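PDB 3ZED: Rna-directed RNA polymerase from Infectious pancreatic necrosis virus, which probably copies the viral RNA genome from ribonucleoside triphosphates and probably exists both free and covalently linked to it. Local coordinates for residues N194-L205 with A417-R425; H329-M340 with G472-N480. One frame throughout, in Å; residues are numbered along the deposited sequence.

Contact 1. Residues N194-L205 with A417-R425; sequences NEQLAKLLEQTL and AMMYYLLTR. With K (potassium ion), chain L.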
loop_
_atom_site.group_PDB
_atom_site.type_symbol
_atom_site.label_atom_id
_atom_site.label_comp_id
_atom_site.label_asym_id
_atom_site.label_seq_id
_atom_site.Cartn_x
_atom_site.Cartn_y
_atom_site.Cartn_z
ATOM N N ASN B 194 -11.533 12.631 -16.373
ATOM C CA ASN B 194 -11.477 11.271 -15.837
ATOM C C ASN B 194 -11.092 10.284 -16.934
ATOM O O ASN B 194 -10.265 9.406 -16.697
ATOM C CB ASN B 194 -12.809 10.873 -15.220
ATOM C CG ASN B 194 -13.071 11.469 -13.862
ATOM O OD1 ASN B 194 -12.168 11.652 -13.049
ATOM N ND2 ASN B 194 -14.327 11.756 -13.576
ATOM N N GLU B 195 -11.640 10.471 -18.145
ATOM C CA GLU B 195 -11.381 9.600 -19.296
ATOM C C GLU B 195 -9.936 9.718 -19.788
ATOM O O GLU B 195 -9.335 8.696 -20.109
ATOM C CB GLU B 195 -12.391 9.862 -20.436
ATOM C CG GLU B 195 -12.299 8.891 -21.608
ATOM C CD GLU B 195 -12.443 7.403 -21.337
ATOM O OE1 GLU B 195 -12.992 7.017 -20.277
ATOM O OE2 GLU B 195 -12.027 6.615 -22.218
ATOM N N GLN B 196 -9.366 10.933 -19.805
ATOM C CA GLN B 196 -7.964 11.129 -20.206
ATOM C C GLN B 196 -7.020 10.414 -19.232
ATOM O O GLN B 196 -6.070 9.763 -19.678
ATOM C CB GLN B 196 -7.622 12.611 -20.313
ATOM C CG GLN B 196 -8.176 13.247 -21.581
ATOM C CD GLN B 196 -8.003 14.742 -21.625
ATOM O OE1 GLN B 196 -7.933 15.428 -20.591
ATOM N NE2 GLN B 196 -7.975 15.282 -22.837
ATOM N N LEU B 197 -7.314 10.481 -17.919
ATOM C CA LEU B 197 -6.534 9.769 -16.904
ATOM C C LEU B 197 -6.657 8.255 -17.065
ATOM O O LEU B 197 -5.648 7.556 -16.960
ATOM C CB LEU B 197 -6.951 10.163 -15.492
ATOM C CG LEU B 197 -6.405 11.478 -14.972
ATOM C CD1 LEU B 197 -6.834 11.663 -13.565
ATOM C CD2 LEU B 197 -4.877 11.522 -15.031
ATOM N N ALA B 198 -7.879 7.761 -17.368
ATOM C CA ALA B 198 -8.170 6.347 -17.607
ATOM C C ALA B 198 -7.339 5.802 -18.777
ATOM O O ALA B 198 -6.831 4.685 -18.688
ATOM C CB ALA B 198 -9.655 6.157 -17.880
ATOM N N LYS B 199 -7.166 6.606 -19.840
ATOM C CA LYS B 199 -6.363 6.247 -21.014
ATOM C C LYS B 199 -4.874 6.118 -20.631
ATOM O O LYS B 199 -4.181 5.264 -21.180
ATOM C CB LYS B 199 -6.549 7.270 -22.155
ATOM C CG LYS B 199 -7.953 7.300 -22.780
ATOM C CD LYS B 199 -8.444 5.956 -23.356
ATOM C CE LYS B 199 -7.711 5.543 -24.610
ATOM N NZ LYS B 199 -8.190 4.239 -25.123
ATOM N N LEU B 200 -4.395 6.942 -19.673
ATOM C CA LEU B 200 -3.013 6.863 -19.200
ATOM C C LEU B 200 -2.859 5.613 -18.339
ATOM O O LEU B 200 -1.920 4.846 -18.537
ATOM C CB LEU B 200 -2.603 8.115 -18.406
ATOM C CG LEU B 200 -2.520 9.451 -19.148
ATOM C CD1 LEU B 200 -2.452 10.601 -18.164
ATOM C CD2 LEU B 200 -1.319 9.507 -20.100
ATOM N N LEU B 201 -3.831 5.372 -17.431
ATOM C CA LEU B 201 -3.841 4.216 -16.534
ATOM C C LEU B 201 -3.979 2.918 -17.300
ATOM O O LEU B 201 -3.514 1.903 -16.819
ATOM C CB LEU B 201 -4.938 4.333 -15.464
ATOM C CG LEU B 201 -4.724 5.420 -14.413
ATOM C CD1 LEU B 201 -6.015 5.763 -13.712
ATOM C CD2 LEU B 201 -3.594 5.032 -13.421
ATOM N N GLU B 202 -4.563 2.937 -18.509
ATOM C CA GLU B 202 -4.648 1.711 -19.322
ATOM C C GLU B 202 -3.234 1.215 -19.652
ATOM O O GLU B 202 -3.012 0.012 -19.778
ATOM C CB GLU B 202 -5.430 1.966 -20.604
ATOM C CG GLU B 202 -6.941 1.962 -20.423
ATOM C CD GLU B 202 -7.738 2.254 -21.685
ATOM O OE1 GLU B 202 -7.124 2.566 -22.730
ATOM O OE2 GLU B 202 -8.984 2.141 -21.635
ATOM N N GLN B 203 -2.275 2.156 -19.727
ATOM C CA GLN B 203 -0.869 1.911 -20.014
ATOM C C GLN B 203 -0.020 1.708 -18.738
ATOM O O GLN B 203 0.765 0.754 -18.696
ATOM C CB GLN B 203 -0.265 3.062 -20.853
ATOM C CG GLN B 203 -0.999 3.383 -22.167
ATOM C CD GLN B 203 -1.261 2.157 -23.017
ATOM O OE1 GLN B 203 -0.393 1.278 -23.181
ATOM N NE2 GLN B 203 -2.475 2.066 -23.565
ATOM N N THR B 204 -0.131 2.624 -17.732
ATOM C CA THR B 204 0.691 2.607 -16.501
ATOM C C THR B 204 0.148 1.642 -15.449
ATOM O O THR B 204 0.910 1.194 -14.591
ATOM C CB THR B 204 0.808 4.011 -15.923
ATOM O OG1 THR B 204 -0.479 4.394 -15.422
ATOM C CG2 THR B 204 1.295 5.030 -16.959
ATOM N N LEU B 205 -1.152 1.341 -15.491
ATOM C CA LEU B 205 -1.760 0.371 -14.573
ATOM C C LEU B 205 -2.764 -0.504 -15.337
ATOM O O LEU B 205 -3.974 -0.370 -15.133
ATOM C CB LEU B 205 -2.403 1.032 -13.335
ATOM C CG LEU B 205 -2.773 0.082 -12.186
ATOM C CD1 LEU B 205 -1.585 -0.222 -11.294
ATOM C CD2 LEU B 205 -3.860 0.662 -11.364
ATOM N N ALA B 417 -10.941 9.657 -9.589
ATOM C CA ALA B 417 -10.456 9.290 -10.933
ATOM C C ALA B 417 -10.027 7.805 -10.961
ATOM O O ALA B 417 -10.281 7.113 -11.951
ATOM C CB ALA B 417 -9.303 10.193 -11.351
ATOM N N MET B 418 -9.433 7.306 -9.861
ATOM C CA MET B 418 -9.061 5.882 -9.751
ATOM C C MET B 418 -10.355 5.030 -9.722
ATOM O O MET B 418 -10.415 3.993 -10.390
ATOM C CB MET B 418 -8.187 5.624 -8.515
ATOM C CG MET B 418 -7.853 4.130 -8.282
ATOM S SD MET B 418 -7.159 3.256 -9.723
ATOM C CE MET B 418 -5.623 4.207 -10.004
ATOM N N MET B 419 -11.382 5.484 -8.970
ATOM C CA MET B 419 -12.697 4.815 -8.887
ATOM C C MET B 419 -13.352 4.759 -10.269
ATOM O O MET B 419 -13.937 3.733 -10.631
ATOM C CB MET B 419 -13.630 5.526 -7.874
ATOM C CG MET B 419 -13.322 5.169 -6.435
ATOM S SD MET B 419 -13.588 3.416 -6.079
ATOM C CE MET B 419 -13.817 3.481 -4.296
ATOM N N TYR B 420 -13.218 5.857 -11.051
ATOM C CA TYR B 420 -13.724 5.921 -12.422
ATOM C C TYR B 420 -13.051 4.819 -13.269
ATOM O O TYR B 420 -13.734 4.080 -13.965
ATOM C CB TYR B 420 -13.469 7.320 -13.015
ATOM C CG TYR B 420 -13.851 7.434 -14.474
ATOM C CD1 TYR B 420 -15.150 7.769 -14.852
ATOM C CD2 TYR B 420 -12.915 7.201 -15.481
ATOM C CE1 TYR B 420 -15.517 7.837 -16.193
ATOM C CE2 TYR B 420 -13.273 7.262 -16.825
ATOM C CZ TYR B 420 -14.574 7.593 -17.177
ATOM O OH TYR B 420 -14.934 7.671 -18.501
ATOM N N TYR B 421 -11.708 4.721 -13.195
ATOM C CA TYR B 421 -10.918 3.740 -13.939
ATOM C C TYR B 421 -11.306 2.299 -13.570
ATOM O O TYR B 421 -11.508 1.481 -14.466
ATOM C CB TYR B 421 -9.419 3.976 -13.703
ATOM C CG TYR B 421 -8.535 2.994 -14.438
ATOM C CD1 TYR B 421 -8.481 2.980 -15.828
ATOM C CD2 TYR B 421 -7.752 2.081 -13.744
ATOM C CE1 TYR B 421 -7.685 2.066 -16.512
ATOM C CE2 TYR B 421 -6.942 1.167 -14.415
ATOM C CZ TYR B 421 -6.923 1.154 -15.800
ATOM O OH TYR B 421 -6.111 0.276 -16.464
ATOM N N LEU B 422 -11.457 2.002 -12.270
ATOM C CA LEU B 422 -11.839 0.665 -11.809
ATOM C C LEU B 422 -13.259 0.281 -12.252
ATOM O O LEU B 422 -13.478 -0.853 -12.661
ATOM C CB LEU B 422 -11.738 0.568 -10.277
ATOM C CG LEU B 422 -10.321 0.671 -9.634
ATOM C CD1 LEU B 422 -10.424 0.659 -8.134
ATOM C CD2 LEU B 422 -9.418 -0.491 -10.048
ATOM N N LEU B 423 -14.222 1.221 -12.179
ATOM C CA LEU B 423 -15.615 0.934 -12.533
ATOM C C LEU B 423 -15.851 0.868 -14.037
ATOM O O LEU B 423 -16.742 0.143 -14.447
ATOM C CB LEU B 423 -16.589 1.936 -11.892
ATOM C CG LEU B 423 -17.254 1.474 -10.582
ATOM C CD1 LEU B 423 -16.220 1.319 -9.449
ATOM C CD2 LEU B 423 -18.349 2.446 -10.158
ATOM N N THR B 424 -15.043 1.571 -14.854
ATOM C CA THR B 424 -15.212 1.543 -16.309
ATOM C C THR B 424 -14.388 0.396 -16.938
ATOM O O THR B 424 -14.895 -0.293 -17.802
ATOM C CB THR B 424 -14.873 2.917 -16.958
ATOM O OG1 THR B 424 -13.534 3.300 -16.643
ATOM C CG2 THR B 424 -15.819 4.029 -16.527
ATOM N N ARG B 425 -13.135 0.193 -16.510
ATOM C CA ARG B 425 -12.259 -0.815 -17.106
ATOM C C ARG B 425 -12.283 -2.167 -16.372
ATOM O O ARG B 425 -11.943 -3.177 -16.983
ATOM C CB ARG B 425 -10.802 -0.288 -17.197
ATOM C CG ARG B 425 -10.488 0.566 -18.438
ATOM C CD ARG B 425 -11.218 1.902 -18.459
ATOM N NE ARG B 425 -10.820 2.698 -19.618
ATOM C CZ ARG B 425 -11.340 3.871 -19.955
ATOM N NH1 ARG B 425 -12.290 4.426 -19.212
ATOM N NH2 ARG B 425 -10.911 4.503 -21.037
HETATM K K K L . -0.357 -0.714 -25.071
HETATM O O HOH W 1 -9.365 7.702 -14.747
HETATM O O HOH W 2 1.408 -2.770 -24.594
#
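Arg-425 reaches across to helix 194-204 and settles among Glu-195, Ala-198, Lys-199 and Glu-202, a knob-into-hole fit in which the knob is charged. The methyl of Ala-198 lies over one face of the guanidinium, while both carboxylates come to its edge. Arg-425 grips Glu-195 end-on, NH2 to OE2 at 2.7 Å and NH1 to OE1, the guanidinium and carboxylate planes 30° apart. Glu-202 is taken side-on: Arg-425 NE, 2.8 Å from Glu-202 OE2, and NH2 share that one oxygen from the same face of the carboxylate. Its other oxygen, OE1, pairs with Lys-199, whose NZ also bonds Ser-701.

Two tyrosines flank this network. Tyr-420 carries Asn-194 CB over its ring centre, and Tyr-420 OH donates to the anti side of Glu-195 OE1, 2.7 Å away, giving that oxygen two donors. Tyr-421, with CG anti to its backbone N (chi1 180°), lies face-on to Leu-201, whose CB stands 3.6 Å from the ring centroid (CH-pi); Tyr-421 OH donates to Leu-205 O at 2.6 Å. A buried arginine thus meets two acids across helices crossing at -68°, and this pairing should favour the ionised form of all three groups.

Contact 2. Residues H329-M340 with G472-N480; sequences HLLLSMVSTPVM and GNAFTFLNN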
loop_
_atom_site.group_PDB
_atom_site.type_symbol
_atom_site.label_atom_id
_atom_site.label_comp_id
_atom_site.label_asym_id
_atom_site.label_seq_id
_atom_site.Cartn_x
_atom_site.Cartn_y
_atom_site.Cartn_z
ATOM N N HIS B 329 -12.907 -0.110 5.322
ATOM C CA HIS B 329 -11.883 -0.933 4.666
ATOM C C HIS B 329 -12.535 -2.065 3.846
ATOM O O HIS B 329 -12.123 -2.306 2.716
ATOM C CB HIS B 329 -10.902 -1.515 5.700
ATOM C CG HIS B 329 -9.873 -2.398 5.075
ATOM N ND1 HIS B 329 -8.845 -1.868 4.305
ATOM C CD2 HIS B 329 -9.775 -3.748 5.066
ATOM C CE1 HIS B 329 -8.152 -2.905 3.869
ATOM N NE2 HIS B 329 -8.661 -4.053 4.311
ATOM N N LEU B 330 -13.566 -2.721 4.407
ATOM C CA LEU B 330 -14.293 -3.827 3.788
ATOM C C LEU B 330 -15.017 -3.365 2.502
ATOM O O LEU B 330 -14.879 -4.003 1.462
ATOM C CB LEU B 330 -15.290 -4.396 4.823
ATOM C CG LEU B 330 -15.962 -5.758 4.564
ATOM C CD1 LEU B 330 -14.919 -6.889 4.325
ATOM C CD2 LEU B 330 -16.888 -6.114 5.720
ATOM N N LEU B 331 -15.737 -2.228 2.566
ATOM C CA LEU B 331 -16.477 -1.657 1.424
ATOM C C LEU B 331 -15.531 -1.200 0.292
ATOM O O LEU B 331 -15.810 -1.472 -0.873
ATOM C CB LEU B 331 -17.367 -0.490 1.879
ATOM C CG LEU B 331 -18.537 -0.828 2.812
ATOM C CD1 LEU B 331 -19.115 0.449 3.442
ATOM C CD2 LEU B 331 -19.631 -1.616 2.093
ATOM N N LEU B 332 -14.406 -0.555 0.637
ATOM C CA LEU B 332 -13.407 -0.113 -0.336
ATOM C C LEU B 332 -12.738 -1.311 -1.031
ATOM O O LEU B 332 -12.574 -1.303 -2.253
ATOM C CB LEU B 332 -12.305 0.758 0.341
ATOM C CG LEU B 332 -12.669 2.162 0.814
ATOM C CD1 LEU B 332 -11.498 2.816 1.471
ATOM C CD2 LEU B 332 -13.153 3.034 -0.327
ATOM N N SER B 333 -12.355 -2.332 -0.235
ATOM C CA SER B 333 -11.657 -3.540 -0.691
ATOM C C SER B 333 -12.525 -4.365 -1.608
ATOM O O SER B 333 -11.974 -5.034 -2.479
ATOM C CB SER B 333 -11.175 -4.376 0.491
ATOM O OG SER B 333 -10.234 -3.619 1.228
ATOM N N MET B 334 -13.865 -4.288 -1.458
ATOM C CA MET B 334 -14.810 -4.972 -2.347
ATOM C C MET B 334 -14.734 -4.392 -3.791
ATOM O O MET B 334 -15.042 -5.093 -4.743
ATOM C CB MET B 334 -16.238 -4.867 -1.799
ATOM C CG MET B 334 -16.535 -5.875 -0.726
ATOM S SD MET B 334 -18.111 -5.582 0.123
ATOM C CE MET B 334 -19.275 -6.009 -1.162
ATOM N N VAL B 335 -14.294 -3.136 -3.948
ATOM C CA VAL B 335 -14.174 -2.488 -5.267
ATOM C C VAL B 335 -12.788 -2.810 -5.891
ATOM O O VAL B 335 -12.703 -3.170 -7.061
ATOM C CB VAL B 335 -14.422 -0.940 -5.179
ATOM C CG1 VAL B 335 -14.301 -0.262 -6.550
ATOM C CG2 VAL B 335 -15.776 -0.628 -4.529
ATOM N N SER B 336 -11.714 -2.667 -5.111
ATOM C CA SER B 336 -10.350 -2.826 -5.621
ATOM C C SER B 336 -9.834 -4.263 -5.742
ATOM O O SER B 336 -9.307 -4.605 -6.798
ATOM C CB SER B 336 -9.366 -2.024 -4.777
ATOM O OG SER B 336 -9.474 -2.359 -3.405
ATOM N N THR B 337 -9.943 -5.084 -4.679
ATOM C CA THR B 337 -9.316 -6.404 -4.630
ATOM C C THR B 337 -9.835 -7.386 -5.706
ATOM O O THR B 337 -8.963 -8.030 -6.284
ATOM C CB THR B 337 -9.299 -7.005 -3.216
ATOM O OG1 THR B 337 -10.616 -7.237 -2.765
ATOM C CG2 THR B 337 -8.580 -6.106 -2.202
ATOM N N PRO B 338 -11.144 -7.485 -6.094
ATOM C CA PRO B 338 -11.509 -8.436 -7.172
ATOM C C PRO B 338 -10.875 -8.060 -8.522
ATOM O O PRO B 338 -10.607 -8.947 -9.329
ATOM C CB PRO B 338 -13.049 -8.355 -7.221
ATOM C CG PRO B 338 -13.445 -7.817 -5.893
ATOM C CD PRO B 338 -12.355 -6.827 -5.558
ATOM N N VAL B 339 -10.582 -6.756 -8.739
ATOM C CA VAL B 339 -9.921 -6.268 -9.958
ATOM C C VAL B 339 -8.410 -6.555 -9.885
ATOM O O VAL B 339 -7.840 -7.113 -10.831
ATOM C CB VAL B 339 -10.191 -4.757 -10.205
ATOM C CG1 VAL B 339 -9.308 -4.201 -11.328
ATOM C CG2 VAL B 339 -11.669 -4.490 -10.488
ATOM N N MET B 340 -7.760 -6.146 -8.772
ATOM C CA MET B 340 -6.295 -6.272 -8.606
ATOM C C MET B 340 -5.830 -7.732 -8.495
ATOM O O MET B 340 -4.724 -8.016 -8.923
ATOM C CB MET B 340 -5.779 -5.426 -7.438
ATOM C CG MET B 340 -6.018 -3.916 -7.637
ATOM S SD MET B 340 -5.711 -3.223 -9.294
ATOM C CE MET B 340 -3.896 -3.293 -9.363
ATOM N N GLY B 472 -2.165 3.737 4.466
ATOM C CA GLY B 472 -2.577 2.419 4.923
ATOM C C GLY B 472 -3.987 2.072 4.488
ATOM O O GLY B 472 -4.367 0.899 4.552
ATOM N N ASN B 473 -4.781 3.062 4.013
ATOM C CA ASN B 473 -6.129 2.769 3.522
ATOM C C ASN B 473 -6.013 1.831 2.298
ATOM O O ASN B 473 -4.953 1.762 1.675
ATOM C CB ASN B 473 -6.937 4.061 3.216
ATOM C CG ASN B 473 -6.812 4.615 1.807
ATOM O OD1 ASN B 473 -7.479 4.173 0.874
ATOM N ND2 ASN B 473 -5.991 5.620 1.630
ATOM N N ALA B 474 -7.096 1.097 1.972
ATOM C CA ALA B 474 -7.165 0.109 0.885
ATOM C C ALA B 474 -6.713 0.671 -0.484
ATOM O O ALA B 474 -6.184 -0.076 -1.298
ATOM C CB ALA B 474 -8.579 -0.433 0.784
ATOM N N PHE B 475 -6.883 1.972 -0.720
ATOM C CA PHE B 475 -6.512 2.593 -2.002
ATOM C C PHE B 475 -5.148 3.306 -1.967
ATOM O O PHE B 475 -4.824 3.997 -2.932
ATOM C CB PHE B 475 -7.626 3.568 -2.453
ATOM C CG PHE B 475 -8.749 2.896 -3.237
ATOM C CD1 PHE B 475 -9.456 1.821 -2.700
ATOM C CD2 PHE B 475 -9.087 3.333 -4.509
ATOM C CE1 PHE B 475 -10.466 1.182 -3.433
ATOM C CE2 PHE B 475 -10.101 2.704 -5.236
ATOM C CZ PHE B 475 -10.781 1.632 -4.695
ATOM N N THR B 476 -4.326 3.105 -0.908
ATOM C CA THR B 476 -3.034 3.802 -0.784
ATOM C C THR B 476 -2.161 3.618 -2.066
ATOM O O THR B 476 -1.782 4.621 -2.694
ATOM C CB THR B 476 -2.273 3.399 0.506
ATOM O OG1 THR B 476 -3.071 3.735 1.653
ATOM C CG2 THR B 476 -0.917 4.117 0.624
ATOM N N PHE B 477 -1.870 2.360 -2.440
ATOM C CA PHE B 477 -1.057 2.033 -3.630
ATOM C C PHE B 477 -1.656 2.649 -4.903
ATOM O O PHE B 477 -0.926 3.280 -5.680
ATOM C CB PHE B 477 -0.923 0.491 -3.818
ATOM C CG PHE B 477 -0.256 0.105 -5.131
ATOM C CD1 PHE B 477 -0.998 0.009 -6.310
ATOM C CD2 PHE B 477 1.112 -0.145 -5.190
ATOM C CE1 PHE B 477 -0.372 -0.262 -7.533
ATOM C CE2 PHE B 477 1.739 -0.427 -6.415
ATOM C CZ PHE B 477 0.996 -0.471 -7.573
ATOM N N LEU B 478 -2.974 2.405 -5.135
ATOM C CA LEU B 478 -3.684 2.841 -6.343
ATOM C C LEU B 478 -3.667 4.355 -6.521
ATOM O O LEU B 478 -3.350 4.834 -7.606
ATOM C CB LEU B 478 -5.146 2.317 -6.355
ATOM C CG LEU B 478 -5.317 0.803 -6.491
ATOM C CD1 LEU B 478 -6.749 0.384 -6.262
ATOM C CD2 LEU B 478 -4.827 0.311 -7.835
ATOM N N ASN B 479 -3.973 5.101 -5.460
ATOM C CA ASN B 479 -3.980 6.567 -5.503
ATOM C C ASN B 479 -2.564 7.123 -5.710
ATOM O O ASN B 479 -2.400 8.053 -6.476
ATOM C CB ASN B 479 -4.610 7.147 -4.235
ATOM C CG ASN B 479 -6.065 6.817 -4.057
ATOM O OD1 ASN B 479 -6.779 6.533 -5.015
ATOM N ND2 ASN B 479 -6.544 6.886 -2.823
ATOM N N ASN B 480 -1.553 6.540 -5.060
ATOM C CA ASN B 480 -0.160 6.965 -5.242
ATOM C C ASN B 480 0.313 6.661 -6.665
ATOM O O ASN B 480 0.978 7.494 -7.280
ATOM C CB ASN B 480 0.749 6.277 -4.217
ATOM C CG ASN B 480 0.741 6.916 -2.843
ATOM O OD1 ASN B 480 0.214 7.999 -2.631
ATOM N ND2 ASN B 480 1.317 6.247 -1.874
HETATM O O HOH W 3 -8.921 0.857 3.960
HETATM O O HOH W 4 -7.203 -2.608 -1.908
#
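Ala-474 presses its methyl against helix 326-340, where Ala-474 CB meets Leu-332 CB at 3.9 Å and Ser-333 OG at 3.6 Å. Beside it Phe-475, the N-cap residue of helix 476-493, sends its ring in edge first: Phe-475 CE1 lies 3.5 Å from Leu-332 O, which is near the ring plane, and 3.6 Å from Ser-336 CB, which approaches obliquely. Leu-478 CD1 lies over one ring face, toward the rim, and also touches Ser-336 CB, so the serine methylene is shared by two apolar side chains. Met-340, bent at chi2 and chi3, extends this apolar side by sliding past Leu-478 in the opposite direction, with Met-340 SD 3.9 Å from Leu-478 CD2. Met-419 and Leu-422 of helix 412-426 add to the packing around Phe-475.

Against this stands a water-bridged side, where solvent molecules replace direct polar contact with the backbone of Ala-474, one at its N and one at its O. The first lies in the plane of the His-329 ring, 2.7 Å from His-329 ND1, and accepts from Ala-474 N; the second lies 2.7 Å from Ser-336 OG and donates to Ala-474 O. The ring of His-329 is placed for this by CG standing anti to the backbone N (chi1 178°).

Residues 473-476 form a type I beta turn. Within it Asn-473 OD1 accepts from Phe-475 N in an Asx turn, and Thr-476 OG1 donates to Asn-473 O. No direct hydrogen bond joins the two segments: apolar packing and two water bridges join them, with Ala-474 N and O each bonded to a water.

Overall arrangement
Contacts 1 and 2 lie with their centres about 15 Å apart and share a seam in the palm region, their segments alternating along the chain. Helix 412-426 is the common element: Leu-422 and Met-419 of this helix pack on Phe-475 of contact 2, with Leu-422 CD1 3.6 Å from Phe-475 CE2. Leu-205 CD2 and Leu-478 CD2, 3.7 Å apart, join segment 194-205 to 472-480 directly. The outlying sites differ. Gln-203, on helix 194-204, binds a potassium ion through OE1, together with Thr-698, Ser-701, Pro-702 and Lys-704, whereas the side chain of His-329 is about 9 Å from Gly-248 of the predicted GTP site.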